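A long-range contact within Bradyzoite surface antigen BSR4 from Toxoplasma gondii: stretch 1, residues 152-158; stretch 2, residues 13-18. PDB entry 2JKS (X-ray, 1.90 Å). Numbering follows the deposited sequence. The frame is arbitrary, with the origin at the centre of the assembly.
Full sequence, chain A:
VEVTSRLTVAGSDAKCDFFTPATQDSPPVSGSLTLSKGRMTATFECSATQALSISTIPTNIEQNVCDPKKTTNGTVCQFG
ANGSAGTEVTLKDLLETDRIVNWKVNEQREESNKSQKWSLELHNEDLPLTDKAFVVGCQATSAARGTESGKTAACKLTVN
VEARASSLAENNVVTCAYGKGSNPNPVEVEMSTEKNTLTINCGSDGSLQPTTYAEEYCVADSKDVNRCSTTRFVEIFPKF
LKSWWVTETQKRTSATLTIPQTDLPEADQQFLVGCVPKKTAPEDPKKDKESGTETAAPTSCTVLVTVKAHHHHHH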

ATOM      1  N   THR A 152      -0.857  33.265  13.792  1.00 41.55           N
ATOM      2  CA  THR A 152      -0.967  32.302  12.701  1.00 39.89           C
ATOM      3  C   THR A 152      -2.391  31.736  12.492  1.00 39.50           C
ATOM      4  O   THR A 152      -3.241  31.753  13.394  1.00 38.61           O
ATOM      5  CB  THR A 152       0.001  31.116  12.914  1.00 40.92           C
ATOM      6  OG1 THR A 152      -0.421  30.368  14.056  1.00 39.31           O
ATOM      7  CG2 THR A 152       1.386  31.600  13.143  1.00 38.24           C
ATOM      8  N   ALA A 153      -2.642  31.264  11.271  1.00 38.42           N
ATOM      9  CA  ALA A 153      -3.719  30.333  11.023  1.00 36.25           C
ATOM     10  C   ALA A 153      -3.105  29.262  10.121  1.00 35.73           C
ATOM     11  O   ALA A 153      -2.048  29.474   9.506  1.00 34.95           O
ATOM     12  CB  ALA A 153      -4.862  31.014  10.345  1.00 36.65           C
ATOM     13  N   ALA A 154      -3.748  28.104  10.070  1.00 35.17           N
ATOM     14  CA  ALA A 154      -3.232  26.992   9.266  1.00 34.04           C
ATOM     15  C   ALA A 154      -4.369  26.157   8.662  1.00 34.33           C
ATOM     16  O   ALA A 154      -5.504  26.228   9.127  1.00 33.28           O
ATOM     17  CB  ALA A 154      -2.330  26.128  10.138  1.00 34.17           C
ATOM     18  N   CYS A 155      -4.053  25.411   7.600  1.00 33.60           N
ATOM     19  CA  CYS A 155      -4.923  24.349   7.080  1.00 34.70           C
ATOM     20  C   CYS A 155      -4.173  23.072   7.264  1.00 32.57           C
ATOM     21  O   CYS A 155      -2.954  22.999   7.026  1.00 31.21           O
ATOM     22  CB  CYS A 155      -5.126  24.481   5.576  1.00 35.99           C
ATOM     23  SG  CYS A 155      -6.238  25.758   5.088  1.00 47.41           S
ATOM     24  N   LYS A 156      -4.899  22.045   7.634  1.00 31.41           N
ATOM     25  CA  LYS A 156      -4.309  20.728   7.660  1.00 30.99           C
ATOM     26  C   LYS A 156      -4.995  19.725   6.677  1.00 30.14           C
ATOM     27  O   LYS A 156      -6.201  19.573   6.679  1.00 28.78           O
ATOM     28  CB  LYS A 156      -4.328  20.242   9.102  1.00 31.90           C
ATOM     29  CG  LYS A 156      -3.876  18.865   9.288  1.00 33.13           C
ATOM     30  CD  LYS A 156      -4.627  18.351  10.459  1.00 39.77           C
ATOM     31  CE  LYS A 156      -3.743  17.464  11.285  1.00 42.42           C
ATOM     32  NZ  LYS A 156      -4.525  17.064  12.453  1.00 42.04           N
ATOM     33  N   LEU A 157      -4.199  19.056   5.836  1.00 29.11           N
ATOM     34  CA  LEU A 157      -4.747  18.114   4.878  1.00 27.83           C
ATOM     35  C   LEU A 157      -4.259  16.708   5.181  1.00 27.68           C
ATOM     36  O   LEU A 157      -3.075  16.464   5.152  1.00 26.52           O
ATOM     37  CB  LEU A 157      -4.353  18.495   3.426  1.00 28.51           C
ATOM     38  CG  LEU A 157      -4.902  17.575   2.311  1.00 29.33           C
ATOM     39  CD1 LEU A 157      -6.431  17.558   2.275  1.00 28.34           C
ATOM     40  CD2 LEU A 157      -4.331  17.932   0.922  1.00 29.49           C
ATOM     41  N   THR A 158      -5.183  15.795   5.464  1.00 25.58           N
ATOM     42  CA  THR A 158      -4.841  14.400   5.561  1.00 27.00           C
ATOM     43  C   THR A 158      -5.047  13.724   4.186  1.00 26.82           C
ATOM     44  O   THR A 158      -6.136  13.769   3.625  1.00 27.39           O
ATOM     45  CB  THR A 158      -5.653  13.688   6.667  1.00 25.87           C
ATOM     46  OG1 THR A 158      -5.401  14.329   7.938  1.00 27.81           O
ATOM     47  CG2 THR A 158      -5.299  12.203   6.754  1.00 26.95           C
TER
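Stretch 2 (13-18) DAKCDF

Both stretches are extended: phi/psi values throughout 152-158 fall in the beta region, as do those of 13-17, which form a strand. Measured from CA 153 to 157 against CA 14 to 18, the end-to-end directions differ by 177°, so stretch 2 runs antiparallel to stretch 1. The register pairs A153 with F18, C155 with C16 and L157 with A14, at CA-CA separations of 7.5, 6.2 and 7.9 Å. No hydrogen bond links the stretches, and these spacings are bridged by side chains.

The alternation of a beta strand sets which side chains face the other stretch. CA-to-CB bonds of A153, C155 and L157 point toward stretch 2, and those of A14, C16 and F18 point back, whereas A154, K15 and D17 point away. At the centre, CB of C155 lies 2.5 Å from SG of C16, far inside normal van der Waals distance; with SG of C155 and SG of C16 2.6 Å apart, the two cysteines are tightly apposed. Toward one end, L157 CD2 meets A14 CB at 3.8 Å. Toward the other, the F18 ring (chi1 -55°, m) still presents its edge to the backbone CA of A154, 3.7 Å from F18 CE2, and to C155 N, 3.9 Å from F18 CZ. SG of C155 approaches the same ring obliquely, 4.1 Å from F18 CZ.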

ATOM      1  N   ASP A  13      -8.488  17.551  -5.130  1.00 29.59           N
ATOM      2  CA  ASP A  13      -7.853  18.845  -5.186  1.00 29.22           C
ATOM      3  C   ASP A  13      -8.276  19.614  -3.929  1.00 29.45           C
ATOM      4  O   ASP A  13      -9.492  19.703  -3.661  1.00 28.18           O
ATOM      5  CB  ASP A  13      -8.238  19.573  -6.474  1.00 29.72           C
ATOM      6  CG  ASP A  13      -7.866  18.792  -7.716  1.00 33.57           C
ATOM      7  OD1 ASP A  13      -6.685  18.338  -7.823  1.00 33.65           O
ATOM      8  OD2 ASP A  13      -8.766  18.589  -8.561  1.00 35.26           O
ATOM      9  N   ALA A  14      -7.287  20.123  -3.177  1.00 27.93           N
ATOM     10  CA  ALA A  14      -7.504  20.943  -1.984  1.00 27.78           C
ATOM     11  C   ALA A  14      -6.886  22.320  -2.084  1.00 29.21           C
ATOM     12  O   ALA A  14      -5.785  22.506  -2.616  1.00 29.31           O
ATOM     13  CB  ALA A  14      -6.927  20.241  -0.731  1.00 28.79           C
ATOM     14  N   LYS A  15      -7.584  23.292  -1.533  1.00 30.00           N
ATOM     15  CA  LYS A  15      -7.168  24.686  -1.653  1.00 32.77           C
ATOM     16  C   LYS A  15      -7.280  25.321  -0.238  1.00 33.89           C
ATOM     17  O   LYS A  15      -8.348  25.287   0.316  1.00 32.45           O
ATOM     18  CB  LYS A  15      -8.122  25.416  -2.639  1.00 33.39           C
ATOM     19  CG  LYS A  15      -8.083  25.038  -4.154  1.00 38.65           C
ATOM     20  CD  LYS A  15      -8.738  23.628  -4.480  1.00 43.96           C
ATOM     21  CE  LYS A  15     -10.277  23.668  -4.488  1.00 45.98           C
ATOM     22  NZ  LYS A  15     -10.811  22.286  -4.570  1.00 40.46           N
ATOM     23  N   CYS A  16      -6.200  25.897   0.306  1.00 35.43           N
ATOM     24  CA  CYS A  16      -6.268  26.691   1.553  1.00 38.00           C
ATOM     25  C   CYS A  16      -6.074  28.187   1.265  1.00 37.24           C
ATOM     26  O   CYS A  16      -5.109  28.576   0.585  1.00 36.95           O
ATOM     27  CB  CYS A  16      -5.162  26.295   2.542  1.00 38.17           C
ATOM     28  SG  CYS A  16      -5.091  24.572   3.108  1.00 46.30           S
ATOM     29  N   ASP A  17      -6.970  28.995   1.814  1.00 38.57           N
ATOM     30  CA  ASP A  17      -7.082  30.436   1.561  1.00 39.15           C
ATOM     31  C   ASP A  17      -6.969  31.169   2.915  1.00 38.25           C
ATOM     32  O   ASP A  17      -7.666  30.842   3.845  1.00 38.84           O
ATOM     33  CB  ASP A  17      -8.456  30.744   0.929  1.00 39.35           C
ATOM     34  CG  ASP A  17      -8.518  30.441  -0.565  1.00 44.96           C
ATOM     35  OD1 ASP A  17      -7.637  30.899  -1.346  1.00 47.65           O
ATOM     36  OD2 ASP A  17      -9.472  29.743  -0.972  1.00 49.87           O
ATOM     37  N   PHE A  18      -6.084  32.153   3.024  1.00 37.62           N
ATOM     38  CA  PHE A  18      -5.918  32.894   4.276  1.00 36.70           C
ATOM     39  C   PHE A  18      -6.145  34.380   3.990  1.00 36.49           C
ATOM     40  O   PHE A  18      -5.474  34.946   3.119  1.00 35.09           O
ATOM     41  CB  PHE A  18      -4.511  32.711   4.855  1.00 36.93           C
ATOM     42  CG  PHE A  18      -4.107  31.272   5.072  1.00 37.46           C
ATOM     43  CD1 PHE A  18      -3.351  30.596   4.102  1.00 37.09           C
ATOM     44  CD2 PHE A  18      -4.475  30.596   6.246  1.00 35.92           C
ATOM     45  CE1 PHE A  18      -2.980  29.297   4.305  1.00 37.58           C
ATOM     46  CE2 PHE A  18      -4.098  29.282   6.438  1.00 37.99           C
ATOM     47  CZ  PHE A  18      -3.365  28.637   5.469  1.00 36.70           C
TER